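Side-chain contacts in CBS domain protein/ACT domain protein (Thermotoga maritima, PDB 1VR9), which is of unknown function but carries a CBS domain pair followed in sequence by an ACT domain, a combination consistent with a regulatory, ligand-sensing role: residues E34-H37 against R38-Q41; V78-P81 against D82-V85; T92-L95 against L96-E100; L121-F124 against L125-L128. All blocks are in the same frame, centred on the assembly; numbering follows the deposited sequence. Where two conformers were deposited one is given.

Interaction 1 of 4, residues E34-H37 against R38-Q41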
# COMPACT_ATOMS: atom_id res chain seq x y z
N GLU A 34 14.81 -5.44 6.33
CA GLU A 34 13.66 -4.84 7.02
C GLU A 34 12.35 -4.95 6.24
O GLU A 34 11.30 -5.24 6.84
CB GLU A 34 13.92 -3.37 7.29
CG GLU A 34 15.00 -3.12 8.32
CD GLU A 34 15.22 -1.62 8.54
OE1 GLU A 34 15.65 -0.91 7.59
OE2 GLU A 34 14.95 -1.15 9.67
N CYS A 35 12.41 -4.73 4.93
CA CYS A 35 11.23 -4.81 4.09
C CYS A 35 10.70 -6.24 4.04
O CYS A 35 9.52 -6.47 4.23
CB CYS A 35 11.56 -4.34 2.69
SG CYS A 35 10.15 -4.05 1.70
N LEU A 36 11.60 -7.20 3.85
CA LEU A 36 11.21 -8.60 3.83
C LEU A 36 10.54 -9.00 5.15
O LEU A 36 9.55 -9.72 5.16
CB LEU A 36 12.42 -9.49 3.53
CG LEU A 36 12.93 -9.43 2.08
CD1 LEU A 36 14.23 -10.25 1.98
CD2 LEU A 36 11.89 -9.93 1.11
N HIS A 37 11.09 -8.52 6.26
CA HIS A 37 10.54 -8.85 7.56
C HIS A 37 9.10 -8.32 7.69
O HIS A 37 8.19 -9.03 8.13
CB HIS A 37 11.44 -8.32 8.67
CG HIS A 37 10.84 -8.44 10.04
ND1 HIS A 37 10.72 -9.65 10.70
CD2 HIS A 37 10.30 -7.51 10.86
CE1 HIS A 37 10.13 -9.45 11.86
NE2 HIS A 37 9.88 -8.16 11.99
N ARG A 38 8.88 -7.06 7.33
CA ARG A 38 7.53 -6.48 7.40
C ARG A 38 6.53 -7.30 6.60
O ARG A 38 5.42 -7.58 7.07
CB ARG A 38 7.50 -5.03 6.90
CG ARG A 38 8.02 -4.08 7.86
CD ARG A 38 7.00 -3.74 8.96
NE ARG A 38 7.69 -3.66 10.24
CZ ARG A 38 7.45 -4.41 11.31
NH1 ARG A 38 6.50 -5.37 11.37
NH2 ARG A 38 8.20 -4.18 12.37
N MSE A 39 6.92 -7.71 5.39
CA MSE A 39 6.03 -8.49 4.52
C MSE A 39 5.76 -9.84 5.18
O MSE A 39 4.64 -10.32 5.13
CB MSE A 39 6.58 -8.72 3.12
CG MSE A 39 7.40 -7.66 2.53
SE MSE A 39 7.94 -8.04 0.67
CE MSE A 39 6.99 -6.59 -0.07
N ARG A 40 6.77 -10.46 5.81
CA ARG A 40 6.52 -11.72 6.54
C ARG A 40 5.53 -11.53 7.69
O ARG A 40 4.72 -12.42 7.97
CB ARG A 40 7.80 -12.32 7.12
CG ARG A 40 8.69 -13.07 6.14
CD ARG A 40 9.72 -13.92 6.91
NE ARG A 40 10.57 -13.13 7.80
CZ ARG A 40 11.63 -12.42 7.40
NH1 ARG A 40 11.99 -12.38 6.13
NH2 ARG A 40 12.33 -11.75 8.30
N GLN A 41 5.58 -10.38 8.36
CA GLN A 41 4.71 -10.17 9.53
C GLN A 41 3.26 -10.06 9.09
O GLN A 41 2.35 -10.42 9.83
CB GLN A 41 5.16 -8.90 10.32
CG GLN A 41 6.54 -9.05 10.94
CD GLN A 41 6.63 -10.17 11.98
OE1 GLN A 41 6.08 -10.06 13.06
NE2 GLN A 41 7.33 -11.26 11.65
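The imidazole of His37 is met by two side chains from the next turn of the helix, Gln41 on one face and Arg40 at the rim. Gln41 CG sits 3.9 Å from the centroid of the His37 ring in a CH-pi contact, displaced from the middle. The Gln41 amide continues past the ring with its plane only 17° from that of the imidazole, and Gln41 NE2 comes within 3.3 Å of His37 CE1. Arg40 arrives differently: its NH2 lies in the ring plane of His37, 3.6 Å from ND1, while one face of its guanidinium rests over His37 CA and Leu36 O. Placing His37 CG anti to the backbone N (chi1 171°) turns the ring toward the later residues, and the bend of Gln41 at chi2 (-63°) carries its amide past the CE1 rim, on the same side as CG.

Behind these side chains runs a regular alpha-helical ladder, with the backbone N atoms of Arg38, Met39, Arg40 and Gln41 bonded to the carbonyl oxygens four residues earlier; Gln41 N to His37 O measures 2.9 Å. On another side of the helix, the selenomethionine Met39 brings CE near Cys35 SG and SE near Leu36 CD2, both only loosely. This face of helix 32-41, in the beta-alpha-beta unit 25-27, 32-41, 46-50, points inward: Cys35 and Met39 pack on Cys47 of strand 46-50, and Leu36 on Leu70.

Interaction 2 of 4, residues V78-P81 against D82-V85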
# COMPACT_ATOMS: atom_id res chain seq x y z
N VAL A 78 11.36 0.92 -5.51
CA VAL A 78 9.94 1.28 -5.35
C VAL A 78 9.24 1.27 -6.71
O VAL A 78 9.83 1.60 -7.74
CB VAL A 78 9.77 2.66 -4.66
CG1 VAL A 78 8.30 3.02 -4.49
CG2 VAL A 78 10.48 2.67 -3.29
N SER A 79 7.97 0.92 -6.69
CA SER A 79 7.15 0.78 -7.88
C SER A 79 5.81 1.51 -7.64
O SER A 79 5.47 1.81 -6.49
CB SER A 79 6.88 -0.73 -8.08
OG SER A 79 8.10 -1.39 -8.35
N LEU A 80 5.06 1.73 -8.71
CA LEU A 80 3.66 2.18 -8.63
C LEU A 80 3.46 3.49 -7.84
O LEU A 80 2.63 3.55 -6.92
CB LEU A 80 2.78 1.08 -8.02
CG LEU A 80 2.82 -0.31 -8.66
CD1 LEU A 80 1.81 -1.25 -8.04
CD2 LEU A 80 2.58 -0.15 -10.17
N PRO A 81 4.17 4.56 -8.24
CA PRO A 81 3.97 5.83 -7.56
C PRO A 81 2.55 6.41 -7.73
O PRO A 81 2.19 7.32 -6.98
CB PRO A 81 5.02 6.76 -8.21
CG PRO A 81 5.39 6.11 -9.46
CD PRO A 81 5.18 4.65 -9.31
N ASP A 82 1.79 5.91 -8.71
CA ASP A 82 0.45 6.43 -9.01
C ASP A 82 -0.67 5.61 -8.38
O ASP A 82 -1.85 5.91 -8.61
CB ASP A 82 0.24 6.52 -10.53
CG ASP A 82 1.36 7.26 -11.25
OD1 ASP A 82 1.61 8.46 -10.94
OD2 ASP A 82 2.01 6.66 -12.14
N PHE A 83 -0.30 4.59 -7.60
CA PHE A 83 -1.26 3.62 -7.03
C PHE A 83 -1.71 4.09 -5.65
O PHE A 83 -1.13 3.73 -4.63
CB PHE A 83 -0.65 2.21 -6.98
CG PHE A 83 -1.59 1.15 -6.52
CD1 PHE A 83 -2.68 0.75 -7.31
CD2 PHE A 83 -1.37 0.47 -5.31
CE1 PHE A 83 -3.54 -0.26 -6.89
CE2 PHE A 83 -2.21 -0.53 -4.90
CZ PHE A 83 -3.32 -0.89 -5.69
N PHE A 84 -2.76 4.91 -5.63
CA PHE A 84 -3.30 5.45 -4.40
C PHE A 84 -4.72 5.95 -4.64
O PHE A 84 -5.12 6.19 -5.78
CB PHE A 84 -2.43 6.64 -3.89
CG PHE A 84 -2.43 7.83 -4.82
CD1 PHE A 84 -3.44 8.77 -4.77
CD2 PHE A 84 -1.42 7.99 -5.76
CE1 PHE A 84 -3.46 9.84 -5.64
CE2 PHE A 84 -1.42 9.04 -6.61
CZ PHE A 84 -2.43 9.99 -6.57
N VAL A 85 -5.46 6.14 -3.55
CA VAL A 85 -6.70 6.92 -3.58
C VAL A 85 -6.67 7.95 -2.43
O VAL A 85 -5.86 7.83 -1.54
CB VAL A 85 -7.96 6.03 -3.47
CG1 VAL A 85 -8.08 5.19 -4.70
CG2 VAL A 85 -7.95 5.16 -2.21
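Leu80 and Phe83 close a type I beta turn with one backbone hydrogen bond and a small apolar contact. In the bond, Phe83 N donates to Leu80 O over 3.2 Å, with the N-H direction nearly straight at 162°. The acceptor geometry is less regular: the donor stands 62° out of the carbonyl plane, above the carbonyl group, so it does not lie on a lone pair. A weak bond from Phe84 N to Asp82 O follows at once.

Apolar contact between the turn's first and last residues is made by their beta carbons, Leu80 CB and Phe83 CB, 3.8 Å apart. Beyond them Leu80 CD1 stays obliquely beside the Phe83 ring. With CG of Phe83 anti to its backbone N, the end of the ring leads away to pack on Leu106, Pro107 and Leu97, while Leu80 reaches Val59 of strand 56-61 and also touches His101. Both side chains touch Glu103.

A third kind of contact is aromatic-edge to carbonyl: Pro81 O lies near the ring plane of Phe84, 3.9 Å from CD2. Phe84 has CG between its backbone N and carbonyl carbon (chi1 64°), a rotation that brings the CD2 edge round to Pro81 O. The same ring touches Phe56 and Val109.

Pro81 and Asp82 occupy the two corner positions of the turn, with backbone angles of the type I form. The arrangement is a type I turn in the loop between strands 56-61 and 85-86, leading into the first strand of the second beta-alpha-beta unit.

Interaction 3 of 4, residues T92-L95 against L96-E100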
# COMPACT_ATOMS: atom_id res chain seq x y z
N THR A 92 -16.19 3.13 -4.47
CA THR A 92 -16.32 2.78 -5.88
C THR A 92 -15.13 3.22 -6.75
O THR A 92 -14.82 2.58 -7.75
CB THR A 92 -17.63 3.34 -6.50
OG1 THR A 92 -17.72 4.75 -6.27
CG2 THR A 92 -18.84 2.66 -5.88
N HIS A 93 -14.46 4.31 -6.38
CA HIS A 93 -13.25 4.75 -7.08
C HIS A 93 -12.06 3.79 -6.89
O HIS A 93 -11.27 3.58 -7.82
CB HIS A 93 -12.83 6.14 -6.61
CG HIS A 93 -11.63 6.67 -7.33
ND1 HIS A 93 -11.57 6.76 -8.70
CD2 HIS A 93 -10.44 7.12 -6.87
CE1 HIS A 93 -10.39 7.24 -9.06
NE2 HIS A 93 -9.69 7.48 -7.96
N ALA A 94 -11.95 3.21 -5.70
CA ALA A 94 -10.94 2.19 -5.42
C ALA A 94 -11.05 1.00 -6.40
O ALA A 94 -10.05 0.34 -6.69
CB ALA A 94 -11.07 1.70 -3.99
N LEU A 95 -12.25 0.72 -6.89
CA LEU A 95 -12.45 -0.36 -7.86
C LEU A 95 -11.58 -0.11 -9.08
O LEU A 95 -10.93 -1.03 -9.60
CB LEU A 95 -13.93 -0.49 -8.27
CG LEU A 95 -14.34 -1.56 -9.28
CD1 LEU A 95 -13.75 -2.90 -8.94
CD2 LEU A 95 -15.86 -1.68 -9.36
N LEU A 96 -11.53 1.14 -9.54
CA LEU A 96 -10.71 1.46 -10.69
C LEU A 96 -9.21 1.23 -10.46
O LEU A 96 -8.49 0.87 -11.39
CB LEU A 96 -10.97 2.92 -11.13
CG LEU A 96 -10.22 3.43 -12.36
CD1 LEU A 96 -10.96 3.01 -13.60
CD2 LEU A 96 -10.03 4.95 -12.30
N LEU A 97 -8.72 1.53 -9.26
CA LEU A 97 -7.30 1.30 -8.93
C LEU A 97 -7.00 -0.20 -8.82
O LEU A 97 -5.96 -0.65 -9.31
CB LEU A 97 -6.88 1.99 -7.64
CG LEU A 97 -6.60 3.49 -7.66
CD1 LEU A 97 -5.32 3.78 -8.44
CD2 LEU A 97 -7.73 4.26 -8.26
N PHE A 98 -7.87 -0.96 -8.16
CA PHE A 98 -7.66 -2.42 -8.06
C PHE A 98 -7.73 -3.11 -9.43
O PHE A 98 -7.05 -4.10 -9.66
CB PHE A 98 -8.60 -3.10 -7.04
CG PHE A 98 -8.24 -2.83 -5.58
CD1 PHE A 98 -7.03 -3.25 -5.04
CD2 PHE A 98 -9.18 -2.26 -4.71
CE1 PHE A 98 -6.73 -3.07 -3.71
CE2 PHE A 98 -8.89 -2.06 -3.38
CZ PHE A 98 -7.65 -2.45 -2.87
N LEU A 99 -8.53 -2.57 -10.34
CA LEU A 99 -8.56 -3.07 -11.72
C LEU A 99 -7.21 -2.86 -12.40
O LEU A 99 -6.76 -3.71 -13.18
CB LEU A 99 -9.67 -2.39 -12.51
CG LEU A 99 -9.72 -2.79 -13.99
CD1 LEU A 99 -10.15 -4.24 -14.13
CD2 LEU A 99 -10.66 -1.87 -14.74
N GLU A 100 -6.58 -1.72 -12.14
CA GLU A 100 -5.24 -1.44 -12.64
C GLU A 100 -4.17 -2.36 -12.04
O GLU A 100 -3.35 -2.92 -12.79
CB GLU A 100 -4.86 0.03 -12.41
CG GLU A 100 -5.60 1.02 -13.32
CD GLU A 100 -5.31 2.48 -13.01
OE1 GLU A 100 -4.24 2.78 -12.43
OE2 GLU A 100 -6.15 3.34 -13.34
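His93 and Leu97, one helical turn apart, meet face to methyl: Leu97 CD2 lies over one face of the imidazole, 4.1 Å from its centroid, in a CH-pi contact offset toward the rim. Leu96 CD2 approaches the same ring obliquely, 4.0 Å from His93 CE1. His93 CG is anti to its backbone N (chi1 -178°), which swings the ring along the helix toward these two leucines. A looser apolar contact joins Ala94 CB to Phe98 CE2.

The backbone bonds are uneven. Phe98 N to Ala94 O is short and nearly straight, 2.9 Å with an angle of 172° at the hydrogen, and Leu99 N to Leu95 O has the same length. At the earlier end, Leu96 N meets His93 O in a weak bond spanning only three residues.

Val85 packs against both His93 and Leu97. Ala94 and Phe98 touch Leu106; toward helix 121-130, Ala94 touches Phe124, and Phe98 meets both Leu121 and Phe124. Chemically, the contact is chiefly dispersion: a methyl on an imidazole face limits the ring's rotation by packing rather than by a directed polar bond, and between these segments the stronger backbone bonds use the carbonyls of Ala94 and Leu95.

Interaction 4 of 4, residues L121-F124 against L125-L128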
# COMPACT_ATOMS: atom_id res chain seq x y z
N LEU A 121 -7.44 -5.07 0.02
CA LEU A 121 -8.31 -5.68 -0.99
C LEU A 121 -9.45 -6.46 -0.31
O LEU A 121 -10.60 -6.39 -0.74
CB LEU A 121 -7.51 -6.59 -1.92
CG LEU A 121 -8.27 -7.27 -3.08
CD1 LEU A 121 -9.04 -6.28 -3.93
CD2 LEU A 121 -7.32 -8.08 -3.96
N HIS A 122 -9.15 -7.17 0.77
CA HIS A 122 -10.18 -7.91 1.50
C HIS A 122 -11.29 -6.97 1.93
O HIS A 122 -12.46 -7.24 1.69
CB HIS A 122 -9.56 -8.60 2.72
CG HIS A 122 -10.56 -9.22 3.64
ND1 HIS A 122 -11.10 -8.54 4.71
CD2 HIS A 122 -11.11 -10.45 3.65
CE1 HIS A 122 -11.94 -9.33 5.35
NE2 HIS A 122 -11.97 -10.50 4.73
N ASP A 123 -10.92 -5.87 2.59
CA ASP A 123 -11.93 -4.93 3.10
C ASP A 123 -12.71 -4.24 1.97
O ASP A 123 -13.92 -4.01 2.09
CB ASP A 123 -11.28 -3.90 4.04
CG ASP A 123 -10.86 -4.51 5.37
OD1 ASP A 123 -11.17 -5.70 5.62
OD2 ASP A 123 -10.23 -3.80 6.18
N PHE A 124 -12.04 -3.95 0.87
CA PHE A 124 -12.75 -3.49 -0.32
C PHE A 124 -13.81 -4.47 -0.80
O PHE A 124 -14.92 -4.07 -1.15
CB PHE A 124 -11.76 -3.21 -1.45
CG PHE A 124 -12.41 -2.92 -2.77
CD1 PHE A 124 -12.97 -1.67 -3.03
CD2 PHE A 124 -12.40 -3.87 -3.77
CE1 PHE A 124 -13.55 -1.40 -4.25
CE2 PHE A 124 -12.99 -3.61 -5.00
CZ PHE A 124 -13.57 -2.37 -5.23
N LEU A 125 -13.49 -5.77 -0.85
CA LEU A 125 -14.48 -6.75 -1.25
C LEU A 125 -15.65 -6.82 -0.26
O LEU A 125 -16.78 -7.00 -0.67
CB LEU A 125 -13.83 -8.13 -1.43
CG LEU A 125 -12.83 -8.14 -2.59
CD1 LEU A 125 -12.15 -9.51 -2.65
CD2 LEU A 125 -13.48 -7.82 -3.95
N GLU A 126 -15.35 -6.68 1.03
CA GLU A 126 -16.38 -6.63 2.06
C GLU A 126 -17.31 -5.44 1.85
O GLU A 126 -18.53 -5.55 2.10
CB GLU A 126 -15.70 -6.58 3.44
CG GLU A 126 -16.63 -6.74 4.64
CD GLU A 126 -15.84 -6.99 5.92
OE1 GLU A 126 -14.63 -6.67 5.94
OE2 GLU A 126 -16.43 -7.50 6.90
N ALA A 127 -16.75 -4.31 1.39
CA ALA A 127 -17.57 -3.15 1.03
C ALA A 127 -18.55 -3.52 -0.08
O ALA A 127 -19.73 -3.21 0.01
CB ALA A 127 -16.74 -1.99 0.61
N LEU A 128 -18.05 -4.20 -1.11
CA LEU A 128 -18.90 -4.63 -2.25
C LEU A 128 -19.93 -5.68 -1.87
O LEU A 128 -21.03 -5.74 -2.44
CB LEU A 128 -18.02 -5.16 -3.39
CG LEU A 128 -17.50 -4.17 -4.44
CD1 LEU A 128 -17.16 -2.80 -3.88
CD2 LEU A 128 -16.30 -4.78 -5.15
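One face of the Phe124 ring carries Leu128 CD1, a CH-pi contact 4.2 Å from the centroid. The other methyl of Leu128, CD2, comes closer to the far end of the ring, 3.5 Å from Phe124 CE2; both branches lie on the same side of the ring, CD1 over the face and CD2 past the rim at CE2. Leu125 CD2 adds a looser touch at Phe124 CD2. With Phe124 CG anti to its backbone N (chi1 172°), the ring extends along the helix toward Leu128.

The second flat group, the His122 imidazole, is engaged at its edge. His122 ND1 donates to Asp123 OD1 over 3.0 Å, in a bond with an angle of 159° at the hydrogen; OD1 is met on its anti side and lies close to the ring plane. Glu126 OE1 approaches the same imidazole obliquely, 3.8 Å from His122 CE1, with its carboxylate turned 73° from the ring. Two acidic oxygens thus come near each other, Asp123 OD1 and Glu126 OE1 standing 3.6 Å apart. The N-H donated by the imidazole probably eases their repulsion, and the two nearby negative charges could favour a protonated histidine.

Four consecutive backbone bonds tie residues 125-128 to the carbonyls of 121-124, and Ser120 OG bonds Asp123 N just before them. Helix 121-130 follows directly from strand 115-120 and lies against helix 91-100: Phe124 rests on Ile91, Ala94 and Leu95 and meets the Phe98 ring at an incline, while Leu121 also packs on Phe98.

How the interactions relate
Along the chain the four contacts follow in series. Interaction 1 belongs to the first CBS motif, on the helix crossing between strands 25-27 and 46-50; interactions 2, 3 and 4 belong to the second. Helices 32-41 and 91-100 occupy equivalent places in their beta-alpha-beta units, with the centres of interactions 1 and 3 about 26 Å apart on opposite sides of the chain's centre. Interaction 2 leads into the second unit, its last residue opening strand 85-86, and touches interaction 3, where Val85 CG1 lies 3.7 Å from Leu97 CD2. Interactions 3 and 4, centres about 11 Å apart, pair two helices through Leu95 and Phe124. The turn, helix 91-100 and helix 121-130 thereby form a continuous packed series within one CBS motif.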